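Local coordinates for kcn28 (Kitasatospora, PDB 6J31), which is of unknown function but has the two-domain GT-B fold, with a C-terminal domain like that of erythromycin biosynthesis protein CIII, at residues T248-F253 and P350-R354; E228-S234 and D258-Q264; R114-N119 and S168-I173; G5-M9 and Y96-R100. All coordinates share one frame; numbering follows the deposited sequence.

Contact 1 (T248-F253 and P350-R354); sequences TCVEVF and PDRLR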
loop_
_atom_site.group_PDB
_atom_site.type_symbol
_atom_site.label_atom_id
_atom_site.label_comp_id
_atom_site.label_asym_id
_atom_site.label_seq_id
_atom_site.Cartn_x
_atom_site.Cartn_y
_atom_site.Cartn_z
ATOM N N THR A 248 24.433 -4.497 -10.809
ATOM C CA THR A 248 23.950 -5.122 -12.038
ATOM C C THR A 248 23.186 -4.125 -12.908
ATOM O O THR A 248 23.317 -4.135 -14.137
ATOM C CB THR A 248 23.074 -6.327 -11.705
ATOM O OG1 THR A 248 23.787 -7.202 -10.821
ATOM C CG2 THR A 248 22.716 -7.084 -12.969
ATOM N N CYS A 249 22.388 -3.249 -12.285
ATOM C CA CYS A 249 21.620 -2.270 -13.052
ATOM C C CYS A 249 22.530 -1.292 -13.787
ATOM O O CYS A 249 22.329 -1.019 -14.977
ATOM C CB CYS A 249 20.651 -1.526 -12.131
ATOM S SG CYS A 249 19.329 -2.560 -11.445
ATOM N N VAL A 250 23.539 -0.748 -13.101
ATOM C CA VAL A 250 24.485 0.128 -13.791
ATOM C C VAL A 250 25.262 -0.663 -14.836
ATOM O O VAL A 250 25.509 -0.176 -15.944
ATOM C CB VAL A 250 25.411 0.858 -12.797
ATOM C CG1 VAL A 250 24.620 1.859 -11.975
ATOM C CG2 VAL A 250 26.127 -0.108 -11.887
ATOM N N GLU A 251 25.640 -1.904 -14.510
ATOM C CA GLU A 251 26.330 -2.749 -15.483
ATOM C C GLU A 251 25.480 -2.952 -16.732
ATOM O O GLU A 251 26.012 -3.061 -17.842
ATOM C CB GLU A 251 26.682 -4.099 -14.859
ATOM C CG GLU A 251 27.137 -5.146 -15.871
ATOM C CD GLU A 251 27.439 -6.489 -15.240
ATOM O OE1 GLU A 251 27.294 -6.618 -14.006
ATOM O OE2 GLU A 251 27.807 -7.424 -15.983
ATOM N N VAL A 252 24.161 -3.048 -16.568
ATOM C CA VAL A 252 23.281 -3.226 -17.720
ATOM C C VAL A 252 23.165 -1.930 -18.510
ATOM O O VAL A 252 23.357 -1.906 -19.732
ATOM C CB VAL A 252 21.901 -3.732 -17.268
ATOM C CG1 VAL A 252 20.895 -3.591 -18.397
ATOM C CG2 VAL A 252 21.995 -5.179 -16.814
ATOM N N PHE A 253 22.834 -0.833 -17.831
ATOM C CA PHE A 253 22.560 0.411 -18.540
ATOM C C PHE A 253 23.833 1.125 -18.982
ATOM O O PHE A 253 23.798 1.903 -19.941
ATOM C CB PHE A 253 21.687 1.305 -17.663
ATOM C CG PHE A 253 20.275 0.810 -17.552
ATOM C CD1 PHE A 253 19.906 -0.052 -16.530
ATOM C CD2 PHE A 253 19.329 1.164 -18.495
ATOM C CE1 PHE A 253 18.615 -0.526 -16.437
ATOM C CE2 PHE A 253 18.038 0.691 -18.406
ATOM C CZ PHE A 253 17.680 -0.153 -17.374
ATOM N N PRO A 350 22.804 -10.027 -15.898
ATOM C CA PRO A 350 22.799 -8.766 -16.665
ATOM C C PRO A 350 22.068 -8.851 -17.998
ATOM O O PRO A 350 21.322 -7.924 -18.338
ATOM C CB PRO A 350 24.296 -8.475 -16.846
ATOM C CG PRO A 350 24.923 -9.082 -15.639
ATOM C CD PRO A 350 24.144 -10.343 -15.371
ATOM N N ASP A 351 22.259 -9.922 -18.773
ATOM C CA ASP A 351 21.481 -10.069 -20.001
ATOM C C ASP A 351 20.009 -10.328 -19.707
ATOM O O ASP A 351 19.136 -9.821 -20.419
ATOM C CB ASP A 351 22.056 -11.159 -20.906
ATOM C CG ASP A 351 23.037 -10.602 -21.925
ATOM O OD1 ASP A 351 23.244 -9.368 -21.936
ATOM O OD2 ASP A 351 23.578 -11.390 -22.731
ATOM N N ARG A 352 19.708 -11.128 -18.682
ATOM C CA ARG A 352 18.310 -11.387 -18.347
ATOM C C ARG A 352 17.591 -10.097 -17.969
ATOM O O ARG A 352 16.482 -9.828 -18.446
ATOM C CB ARG A 352 18.225 -12.378 -17.186
ATOM C CG ARG A 352 18.271 -13.852 -17.521
ATOM C CD ARG A 352 18.208 -14.612 -16.201
ATOM N NE ARG A 352 17.004 -14.320 -15.425
ATOM C CZ ARG A 352 16.849 -14.650 -14.145
ATOM N NH1 ARG A 352 15.729 -14.333 -13.504
ATOM N NH2 ARG A 352 17.808 -15.305 -13.502
ATOM N N LEU A 353 18.204 -9.288 -17.099
ATOM C CA LEU A 353 17.592 -8.017 -16.725
ATOM C C LEU A 353 17.481 -7.090 -17.929
ATOM O O LEU A 353 16.474 -6.395 -18.096
ATOM C CB LEU A 353 18.389 -7.356 -15.591
ATOM C CG LEU A 353 17.995 -6.002 -14.962
ATOM C CD1 LEU A 353 18.266 -4.776 -15.841
ATOM C CD2 LEU A 353 16.538 -6.025 -14.516
ATOM N N ARG A 354 18.511 -7.064 -18.776
ATOM C CA ARG A 354 18.488 -6.190 -19.947
ATOM C C ARG A 354 17.417 -6.615 -20.943
ATOM O O ARG A 354 16.766 -5.764 -21.560
ATOM C CB ARG A 354 19.864 -6.157 -20.609
ATOM C CG ARG A 354 19.962 -5.179 -21.770
ATOM C CD ARG A 354 21.148 -5.494 -22.658
ATOM N NE ARG A 354 21.073 -6.850 -23.188
ATOM C CZ ARG A 354 20.532 -7.165 -24.358
ATOM N NH1 ARG A 354 20.507 -8.430 -24.754
ATOM N NH2 ARG A 354 20.021 -6.218 -25.134
#

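Contact 2 (E228-S234 and D258-Q264); sequences EKVALVS and DWHLVLQ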
loop_
_atom_site.group_PDB
_atom_site.type_symbol
_atom_site.label_atom_id
_atom_site.label_comp_id
_atom_site.label_asym_id
_atom_site.label_seq_id
_atom_site.Cartn_x
_atom_site.Cartn_y
_atom_site.Cartn_z
ATOM N N GLU A 228 17.370 8.520 -25.570
ATOM C CA GLU A 228 16.149 8.129 -26.271
ATOM C C GLU A 228 15.150 7.449 -25.342
ATOM O O GLU A 228 13.938 7.656 -25.471
ATOM C CB GLU A 228 16.504 7.220 -27.444
ATOM C CG GLU A 228 17.805 7.612 -28.119
ATOM C CD GLU A 228 17.696 7.656 -29.624
ATOM O OE1 GLU A 228 17.209 6.670 -30.214
ATOM O OE2 GLU A 228 18.092 8.683 -30.216
ATOM N N LYS A 229 15.628 6.638 -24.402
ATOM C CA LYS A 229 14.755 5.913 -23.491
ATOM C C LYS A 229 15.216 6.137 -22.058
ATOM O O LYS A 229 16.405 6.328 -21.796
ATOM C CB LYS A 229 14.732 4.413 -23.818
ATOM C CG LYS A 229 14.203 4.096 -25.211
ATOM C CD LYS A 229 12.842 3.416 -25.174
ATOM C CE LYS A 229 12.246 3.310 -26.573
ATOM N NZ LYS A 229 11.104 2.356 -26.631
ATOM N N VAL A 230 14.257 6.137 -21.133
ATOM C CA VAL A 230 14.517 6.407 -19.724
ATOM C C VAL A 230 14.029 5.227 -18.896
ATOM O O VAL A 230 12.900 4.758 -19.076
ATOM C CB VAL A 230 13.834 7.708 -19.266
ATOM C CG1 VAL A 230 13.878 7.835 -17.753
ATOM C CG2 VAL A 230 14.486 8.906 -19.932
ATOM N N ALA A 231 14.869 4.771 -17.974
ATOM C CA ALA A 231 14.526 3.717 -17.034
ATOM C C ALA A 231 14.634 4.243 -15.613
ATOM O O ALA A 231 15.579 4.965 -15.282
ATOM C CB ALA A 231 15.439 2.509 -17.203
ATOM N N LEU A 232 13.674 3.871 -14.771
ATOM C CA LEU A 232 13.705 4.198 -13.353
ATOM C C LEU A 232 13.781 2.908 -12.551
ATOM O O LEU A 232 12.962 2.004 -12.747
ATOM C CB LEU A 232 12.474 5.009 -12.932
ATOM C CG LEU A 232 12.308 5.167 -11.415
ATOM C CD1 LEU A 232 13.459 5.973 -10.812
ATOM C CD2 LEU A 232 10.967 5.789 -11.061
ATOM N N VAL A 233 14.774 2.814 -11.673
ATOM C CA VAL A 233 14.922 1.683 -10.763
ATOM C C VAL A 233 14.675 2.199 -9.354
ATOM O O VAL A 233 15.445 3.018 -8.837
ATOM C CB VAL A 233 16.306 1.029 -10.875
ATOM C CG1 VAL A 233 16.448 -0.090 -9.844
ATOM C CG2 VAL A 233 16.535 0.502 -12.277
ATOM N N SER A 234 13.599 1.726 -8.730
ATOM C CA SER A 234 13.230 2.193 -7.396
ATOM C C SER A 234 12.541 1.045 -6.668
ATOM O O SER A 234 11.372 0.754 -6.930
ATOM C CB SER A 234 12.331 3.420 -7.473
ATOM O OG SER A 234 12.200 4.037 -6.203
ATOM N N ASP A 258 21.821 5.423 -25.271
ATOM C CA ASP A 258 20.532 5.881 -25.785
ATOM C C ASP A 258 19.501 5.715 -24.677
ATOM O O ASP A 258 18.410 6.289 -24.736
ATOM C CB ASP A 258 20.102 5.121 -27.046
ATOM C CG ASP A 258 21.135 5.190 -28.146
ATOM O OD1 ASP A 258 21.882 6.189 -28.191
ATOM O OD2 ASP A 258 21.205 4.242 -28.958
ATOM N N TRP A 259 19.856 4.942 -23.656
ATOM C CA TRP A 259 19.050 4.777 -22.458
ATOM C C TRP A 259 19.661 5.625 -21.356
ATOM O O TRP A 259 20.886 5.743 -21.262
ATOM C CB TRP A 259 19.000 3.315 -22.003
ATOM C CG TRP A 259 17.950 2.472 -22.650
ATOM C CD1 TRP A 259 18.017 1.870 -23.871
ATOM C CD2 TRP A 259 16.681 2.113 -22.093
ATOM N NE1 TRP A 259 16.862 1.168 -24.116
ATOM C CE2 TRP A 259 16.025 1.301 -23.039
ATOM C CE3 TRP A 259 16.031 2.405 -20.890
ATOM C CZ2 TRP A 259 14.753 0.777 -22.818
ATOM C CZ3 TRP A 259 14.771 1.886 -20.674
ATOM C CH2 TRP A 259 14.145 1.082 -21.632
ATOM N N HIS A 260 18.812 6.221 -20.525
ATOM C CA HIS A 260 19.273 6.908 -19.329
ATOM C C HIS A 260 18.646 6.250 -18.114
ATOM O O HIS A 260 17.422 6.094 -18.048
ATOM C CB HIS A 260 18.949 8.400 -19.346
ATOM C CG HIS A 260 19.581 9.151 -18.216
ATOM N ND1 HIS A 260 20.908 9.524 -18.223
ATOM C CD2 HIS A 260 19.080 9.569 -17.030
ATOM C CE1 HIS A 260 21.192 10.155 -17.098
ATOM N NE2 HIS A 260 20.100 10.194 -16.356
ATOM N N LEU A 261 19.488 5.864 -17.162
ATOM C CA LEU A 261 19.056 5.180 -15.952
ATOM C C LEU A 261 18.975 6.169 -14.798
ATOM O O LEU A 261 19.935 6.898 -14.529
ATOM C CB LEU A 261 20.019 4.043 -15.610
ATOM C CG LEU A 261 20.026 3.519 -14.173
ATOM C CD1 LEU A 261 18.676 2.942 -13.796
ATOM C CD2 LEU A 261 21.110 2.471 -14.013
ATOM N N VAL A 262 17.827 6.193 -14.128
ATOM C CA VAL A 262 17.640 6.928 -12.883
ATOM C C VAL A 262 17.550 5.879 -11.788
ATOM O O VAL A 262 16.547 5.165 -11.681
ATOM C CB VAL A 262 16.385 7.811 -12.904
ATOM C CG1 VAL A 262 16.163 8.437 -11.529
ATOM C CG2 VAL A 262 16.487 8.876 -13.982
ATOM N N LEU A 263 18.592 5.782 -10.978
ATOM C CA LEU A 263 18.727 4.718 -9.993
ATOM C C LEU A 263 18.480 5.309 -8.611
ATOM O O LEU A 263 19.305 6.073 -8.099
ATOM C CB LEU A 263 20.112 4.078 -10.095
ATOM C CG LEU A 263 20.466 2.950 -9.127
ATOM C CD1 LEU A 263 19.302 1.996 -8.958
ATOM C CD2 LEU A 263 21.699 2.203 -9.621
ATOM N N GLN A 264 17.360 4.935 -7.999
ATOM C CA GLN A 264 17.019 5.387 -6.656
ATOM C C GLN A 264 17.413 4.271 -5.696
ATOM O O GLN A 264 16.828 3.186 -5.717
ATOM C CB GLN A 264 15.536 5.733 -6.551
ATOM C CG GLN A 264 15.201 6.590 -5.343
ATOM C CD GLN A 264 14.038 6.059 -4.538
ATOM O OE1 GLN A 264 13.078 6.785 -4.269
ATOM N NE2 GLN A 264 14.117 4.795 -4.139
#

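Contact 3 (R114-N119 and S168-I173); sequences RVLAMN and SGVPGI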
loop_
_atom_site.group_PDB
_atom_site.type_symbol
_atom_site.label_atom_id
_atom_site.label_comp_id
_atom_site.label_asym_id
_atom_site.label_seq_id
_atom_site.Cartn_x
_atom_site.Cartn_y
_atom_site.Cartn_z
ATOM N N ARG A 114 -12.698 -0.475 14.947
ATOM C CA ARG A 114 -13.958 -1.188 14.756
ATOM C C ARG A 114 -14.491 -1.731 16.077
ATOM O O ARG A 114 -15.698 -1.663 16.338
ATOM C CB ARG A 114 -13.786 -2.329 13.758
ATOM C CG ARG A 114 -15.038 -3.162 13.579
ATOM C CD ARG A 114 -14.782 -4.381 12.708
ATOM N NE ARG A 114 -16.012 -5.126 12.458
ATOM C CZ ARG A 114 -16.073 -6.301 11.838
ATOM N NH1 ARG A 114 -14.970 -6.897 11.408
ATOM N NH2 ARG A 114 -17.248 -6.882 11.654
ATOM N N VAL A 115 -13.602 -2.251 16.929
ATOM C CA VAL A 115 -14.026 -2.717 18.247
ATOM C C VAL A 115 -14.671 -1.576 19.010
ATOM O O VAL A 115 -15.730 -1.734 19.630
ATOM C CB VAL A 115 -12.831 -3.305 19.020
ATOM C CG1 VAL A 115 -13.243 -3.682 20.444
ATOM C CG2 VAL A 115 -12.241 -4.501 18.283
ATOM N N LEU A 116 -14.057 -0.395 18.940
ATOM C CA LEU A 116 -14.617 0.784 19.582
ATOM C C LEU A 116 -15.968 1.135 18.970
ATOM O O LEU A 116 -16.929 1.438 19.689
ATOM C CB LEU A 116 -13.629 1.941 19.436
ATOM C CG LEU A 116 -13.523 3.016 20.515
ATOM C CD1 LEU A 116 -13.201 4.384 19.929
ATOM C CD2 LEU A 116 -14.743 3.049 21.414
ATOM N N ALA A 117 -16.069 1.056 17.641
ATOM C CA ALA A 117 -17.326 1.365 16.969
ATOM C C ALA A 117 -18.419 0.388 17.373
ATOM O O ALA A 117 -19.584 0.772 17.524
ATOM C CB ALA A 117 -17.124 1.362 15.455
ATOM N N MET A 118 -18.065 -0.888 17.537
ATOM C CA MET A 118 -19.045 -1.873 17.980
ATOM C C MET A 118 -19.529 -1.577 19.398
ATOM O O MET A 118 -20.723 -1.712 19.692
ATOM C CB MET A 118 -18.440 -3.272 17.880
ATOM C CG MET A 118 -18.353 -3.782 16.444
ATOM S SD MET A 118 -17.221 -5.166 16.231
ATOM C CE MET A 118 -18.253 -6.523 16.782
ATOM N N ASN A 119 -18.623 -1.144 20.282
ATOM C CA ASN A 119 -19.009 -0.812 21.653
ATOM C C ASN A 119 -20.029 0.324 21.689
ATOM O O ASN A 119 -20.967 0.300 22.492
ATOM C CB ASN A 119 -17.775 -0.425 22.473
ATOM C CG ASN A 119 -16.873 -1.609 22.803
ATOM O OD1 ASN A 119 -17.280 -2.764 22.727
ATOM N ND2 ASN A 119 -15.635 -1.314 23.181
ATOM N N SER A 168 -12.595 -6.805 25.603
ATOM C CA SER A 168 -12.968 -5.548 24.965
ATOM C C SER A 168 -14.441 -5.492 24.602
ATOM O O SER A 168 -14.876 -4.521 23.975
ATOM C CB SER A 168 -12.126 -5.308 23.709
ATOM O OG SER A 168 -10.749 -5.507 23.973
ATOM N N GLY A 169 -15.214 -6.507 24.968
ATOM C CA GLY A 169 -16.643 -6.476 24.752
ATOM C C GLY A 169 -17.106 -6.954 23.401
ATOM O O GLY A 169 -18.228 -6.625 23.001
ATOM N N VAL A 170 -16.288 -7.719 22.682
ATOM C CA VAL A 170 -16.701 -8.281 21.396
ATOM C C VAL A 170 -16.401 -9.778 21.366
ATOM O O VAL A 170 -15.710 -10.252 20.454
ATOM C CB VAL A 170 -16.018 -7.547 20.224
ATOM C CG1 VAL A 170 -16.593 -6.149 20.068
ATOM C CG2 VAL A 170 -14.502 -7.472 20.424
ATOM N N PRO A 171 -16.916 -10.572 22.314
ATOM C CA PRO A 171 -16.626 -12.015 22.283
ATOM C C PRO A 171 -17.287 -12.742 21.123
ATOM O O PRO A 171 -16.790 -13.798 20.713
ATOM C CB PRO A 171 -17.164 -12.504 23.631
ATOM C CG PRO A 171 -18.287 -11.578 23.923
ATOM C CD PRO A 171 -17.843 -10.234 23.413
ATOM N N GLY A 172 -18.387 -12.217 20.584
ATOM C CA GLY A 172 -19.126 -12.886 19.528
ATOM C C GLY A 172 -18.445 -12.918 18.172
ATOM O O GLY A 172 -18.978 -13.555 17.258
ATOM N N ILE A 173 -17.311 -12.245 18.004
ATOM C CA ILE A 173 -16.658 -12.140 16.704
ATOM C C ILE A 173 -15.320 -12.871 16.741
ATOM O O ILE A 173 -14.594 -12.821 17.741
ATOM C CB ILE A 173 -16.487 -10.670 16.268
ATOM C CG1 ILE A 173 -16.038 -10.594 14.805
ATOM C CG2 ILE A 173 -15.514 -9.939 17.164
ATOM C CD1 ILE A 173 -16.242 -9.241 14.178
#

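Contact 4 (G5-M9 and Y96-R100); sequences GHIAM and YEEDR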
loop_
_atom_site.group_PDB
_atom_site.type_symbol
_atom_site.label_atom_id
_atom_site.label_comp_id
_atom_site.label_asym_id
_atom_site.label_seq_id
_atom_site.Cartn_x
_atom_site.Cartn_y
_atom_site.Cartn_z
ATOM N N GLY A 5 -21.345 16.863 10.411
ATOM C CA GLY A 5 -21.037 15.567 10.974
ATOM C C GLY A 5 -19.553 15.373 11.239
ATOM O O GLY A 5 -18.689 16.005 10.633
ATOM N N HIS A 6 -19.268 14.454 12.150
ATOM C CA HIS A 6 -17.913 14.176 12.600
ATOM C C HIS A 6 -17.478 12.819 12.059
ATOM O O HIS A 6 -18.087 11.792 12.380
ATOM C CB HIS A 6 -17.845 14.214 14.129
ATOM C CG HIS A 6 -16.508 13.845 14.690
ATOM N ND1 HIS A 6 -16.332 13.491 16.010
ATOM C CD2 HIS A 6 -15.286 13.765 14.113
ATOM C CE1 HIS A 6 -15.058 13.210 16.223
ATOM N NE2 HIS A 6 -14.403 13.365 15.086
ATOM N N ILE A 7 -16.434 12.826 11.231
ATOM C CA ILE A 7 -15.838 11.618 10.671
ATOM C C ILE A 7 -14.487 11.408 11.339
ATOM O O ILE A 7 -13.649 12.315 11.347
ATOM C CB ILE A 7 -15.670 11.724 9.146
ATOM C CG1 ILE A 7 -17.027 11.833 8.451
ATOM C CG2 ILE A 7 -14.877 10.542 8.609
ATOM C CD1 ILE A 7 -16.927 12.206 6.997
ATOM N N ALA A 8 -14.270 10.216 11.890
ATOM C CA ALA A 8 -13.015 9.879 12.554
ATOM C C ALA A 8 -12.258 8.856 11.720
ATOM O O ALA A 8 -12.737 7.736 11.515
ATOM C CB ALA A 8 -13.255 9.336 13.962
ATOM N N MET A 9 -11.073 9.242 11.264
ATOM C CA MET A 9 -10.160 8.366 10.549
ATOM C C MET A 9 -9.093 7.874 11.520
ATOM O O MET A 9 -8.617 8.636 12.368
ATOM C CB MET A 9 -9.517 9.109 9.374
ATOM C CG MET A 9 -8.436 8.337 8.634
ATOM S SD MET A 9 -9.034 6.849 7.821
ATOM C CE MET A 9 -7.501 6.170 7.188
ATOM N N TYR A 96 -11.989 9.722 22.240
ATOM C CA TYR A 96 -13.298 9.925 21.628
ATOM C C TYR A 96 -14.469 9.731 22.582
ATOM O O TYR A 96 -15.617 9.885 22.155
ATOM C CB TYR A 96 -13.464 8.986 20.428
ATOM C CG TYR A 96 -12.663 9.396 19.214
ATOM C CD1 TYR A 96 -13.071 10.459 18.417
ATOM C CD2 TYR A 96 -11.494 8.730 18.873
ATOM C CE1 TYR A 96 -12.343 10.836 17.306
ATOM C CE2 TYR A 96 -10.759 9.102 17.769
ATOM C CZ TYR A 96 -11.187 10.156 16.987
ATOM O OH TYR A 96 -10.454 10.530 15.882
ATOM N N GLU A 97 -14.212 9.450 23.864
ATOM C CA GLU A 97 -15.288 9.116 24.798
ATOM C C GLU A 97 -16.343 10.210 24.857
ATOM O O GLU A 97 -17.547 9.926 24.854
ATOM C CB GLU A 97 -14.711 8.880 26.192
ATOM C CG GLU A 97 -15.752 8.673 27.277
ATOM C CD GLU A 97 -16.494 7.361 27.135
ATOM O OE1 GLU A 97 -15.828 6.313 26.993
ATOM O OE2 GLU A 97 -17.742 7.376 27.181
ATOM N N GLU A 98 -15.907 11.463 24.915
ATOM C CA GLU A 98 -16.785 12.612 25.050
ATOM C C GLU A 98 -16.989 13.335 23.724
ATOM O O GLU A 98 -17.622 14.393 23.698
ATOM C CB GLU A 98 -16.178 13.579 26.069
ATOM C CG GLU A 98 -15.820 12.948 27.419
ATOM C CD GLU A 98 -16.875 13.116 28.489
ATOM O OE1 GLU A 98 -17.758 12.239 28.615
ATOM O OE2 GLU A 98 -16.802 14.126 29.220
ATOM N N ASP A 99 -16.438 12.805 22.635
ATOM C CA ASP A 99 -16.482 13.435 21.319
ATOM C C ASP A 99 -16.706 12.370 20.251
ATOM O O ASP A 99 -15.956 12.259 19.279
ATOM C CB ASP A 99 -15.189 14.209 21.063
ATOM C CG ASP A 99 -15.358 15.320 20.049
ATOM O OD1 ASP A 99 -16.503 15.582 19.629
ATOM O OD2 ASP A 99 -14.339 15.932 19.669
ATOM N N ARG A 100 -17.747 11.565 20.429
ATOM C CA ARG A 100 -17.915 10.385 19.594
ATOM C C ARG A 100 -18.267 10.772 18.159
ATOM O O ARG A 100 -19.109 11.644 17.934
ATOM C CB ARG A 100 -18.988 9.476 20.182
ATOM C CG ARG A 100 -18.652 9.024 21.588
ATOM C CD ARG A 100 -19.673 8.045 22.112
ATOM N NE ARG A 100 -19.322 7.562 23.441
ATOM C CZ ARG A 100 -19.944 6.565 24.055
ATOM N NH1 ARG A 100 -20.943 5.937 23.451
ATOM N NH2 ARG A 100 -19.564 6.188 25.267
HETATM O O HOH W 1 -18.121 14.506 17.825
#

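Contact 1 (T248-F253 and P350-R354)
With CG1 anti to the backbone N (chi1 166°), Val252 spreads its two methyls toward helix 350-362, CG1 to Arg354 and CG2 to Pro350; Leu353 answers with CG likewise anti to its own N (chi1 -180°), which carries CD1 back toward the valine. Two helices on one side of the parallel sheet in the C-terminal half of a GT-B fold meet here, their short segments crossing at -71° with axes 9.3 Å apart. Val252 carries the contact: its CG1 lies 3.5 Å from Arg354 CB and also touches Leu353 CD1. Val252 CG2 rests 3.2 Å from Pro350 O, a carbonyl already engaged in the first turn of its helix, accepting from Arg354 N. Leu353 CD1 also approaches the Phe253 ring obliquely, and the other side chains around that ring include Ala231 and Leu261 of the sheet. No hydrogen bond joins the segments. Thr248 CG2 meets the ring of Pro350, while the threonine hydroxyl is bonded to Pro244 O in its own helix. Laying its extended chain by the same proline ring, the exposed Glu251 brings OE2 to 3.3 Å from Pro350 CG.

Contact 2 (E228-S234 and D258-Q264)
Lys229 lays its CB over the centre of the Trp259 six-membered ring, 3.5 Å from the centroid and 15° off the normal, a CH-pi contact, while Ala231 CB meets the same indole at its edge, 3.6 Å from CZ3. This is a tight stretch, and Val357 and Ala361 of helix 350-362 also touch the indole. Farther along that face Val233 sets its two methyls on different leucines: CG2 lies 3.6 Å from Leu261 CD1, and CG1 touches CD1 of Leu263, its neighbour in register. The strands are adjacent and parallel, 229-234 and 259-264, joined through helix 243-253 in a beta-alpha-beta unit of the Rossmann-like C-terminal sheet. Six backbone hydrogen bonds run between them; Val262 N to Ala231 O, at 2.8 Å and 172°, is nearly straight. On the other face Leu232 CD1 reaches Val262 CG1 at 3.7 Å, and His260 turns its NE2 to Glu282 of the next strand. The end at Glu228 and Asp258 is looser and faces solvent: the two exposed acids run side by side, Glu228 CG 3.6 Å from Asp258 CB, with carboxylate planes 42° apart. Their nearest oxygens, Glu228 OE1 and Asp258 OD2, stay 4.8 Å apart, where like charges would probably repel mildly. Lys229, bent at chi2, leads its amine away from the strand pair.

Contact 3 (R114-N119 and S168-I173)
Met118 leaves its helix toward Val170 and meets it along much of its length. CB lies 4.1 Å from Val170 CG1, CG stands farther back, SD comes to 4.0 Å from that methyl, and the terminal CE, brought round by a bend at chi3 (81°), closes to 3.7 Å from it. CE also faces Ile173 CD1 more loosely. The thioether thus crosses the valine at about a right angle on the exposed side, while Val170 CG2 turns inward to Val115 CG1. One turn earlier, Arg114 runs out fully extended and Ile173 comes at it from the opposite direction, placing CD1 over one guanidinium face near the rim, 3.6 Å from NH2. The NH1 of Arg114 has weak bonds to Asp177 O and Leu181 O. Ser168 packs its CB 3.8 Å from Val115 CG1, its OG tied to Trp164 O. Gly169, with positive phi (86°), ends the preceding helix in a Schellman motif, and a type I turn from Val170 to Ile173 then brings the isoleucine back to the arginine. The contact seats helix 112-120 of the N-terminal Rossmann-like domain against the loop between helices 152-167 and 177-180, with Leu89 of helix 74-96 and Leu178 packing on Val115.

Contact 4 (G5-M9 and Y96-R100)
The rings of His6 and Tyr96 meet rim to rim, neither over the other's face, with planes at 34° and centroids 5.9 Å apart. His6 CE1 comes at the tyrosine edge, in its plane, 3.8 Å from Tyr96 CE1. The edge of the imidazole also receives Asp99 O, in plane and 3.3 Å from His6 CE1. Ala8 CB stands obliquely to the tyrosine ring, 3.6 Å from the OH. His6 keeps CG anti to its backbone N (chi1 176°), which sends the ring across to the loop. Strand 6-10 lies between strands 34-39 and 103-107 in the parallel sheet of the N-terminal Rossmann-like domain; residues 96-100 lie in the loop between helix 74-96 and strand 103-107, with a type I turn from Tyr96 to Asp99. A water bridges the segments: 2.7 Å from His6 ND1, it donates to Asp99 OD1 at 2.7 Å and to Arg100 O at 3.0 Å. His6 NE2 and Tyr96 OH are both bonded to Thr36 OG1, and Asp99 OD2 forms a salt bridge with Arg34. Arg100 grips Glu97 side-on, NE to the backbone O and NH2 to OE2 in a 2.9 Å salt bridge, and makes a cation-pi contact with Trp120 of helix 112-120.

How the contacts relate
Contacts 1 and 2 belong to the C-terminal sheet domain and touch through helix 243-253: Phe253 packs on Trp259, and Val250 on Leu263. Contacts 3 and 4 lie on the opposite side of the chain's centre, in the N-terminal domain, with centres about 17 Å apart and nearest atoms about 5 Å apart. Contact 2 is the buried strand pair, bound by backbone hydrogen bonds; contact 4 is also buried, but its strand meets a turn through ring edges and a bridging water. Contact 1 packs helix on helix and contact 3 a helix on a loop; both are partly buried, without a clear hydrogen bond between segments. Contact 1 has an apolar centre and an exposed acid, whereas contact 3 places a buried arginine under an isoleucine methyl.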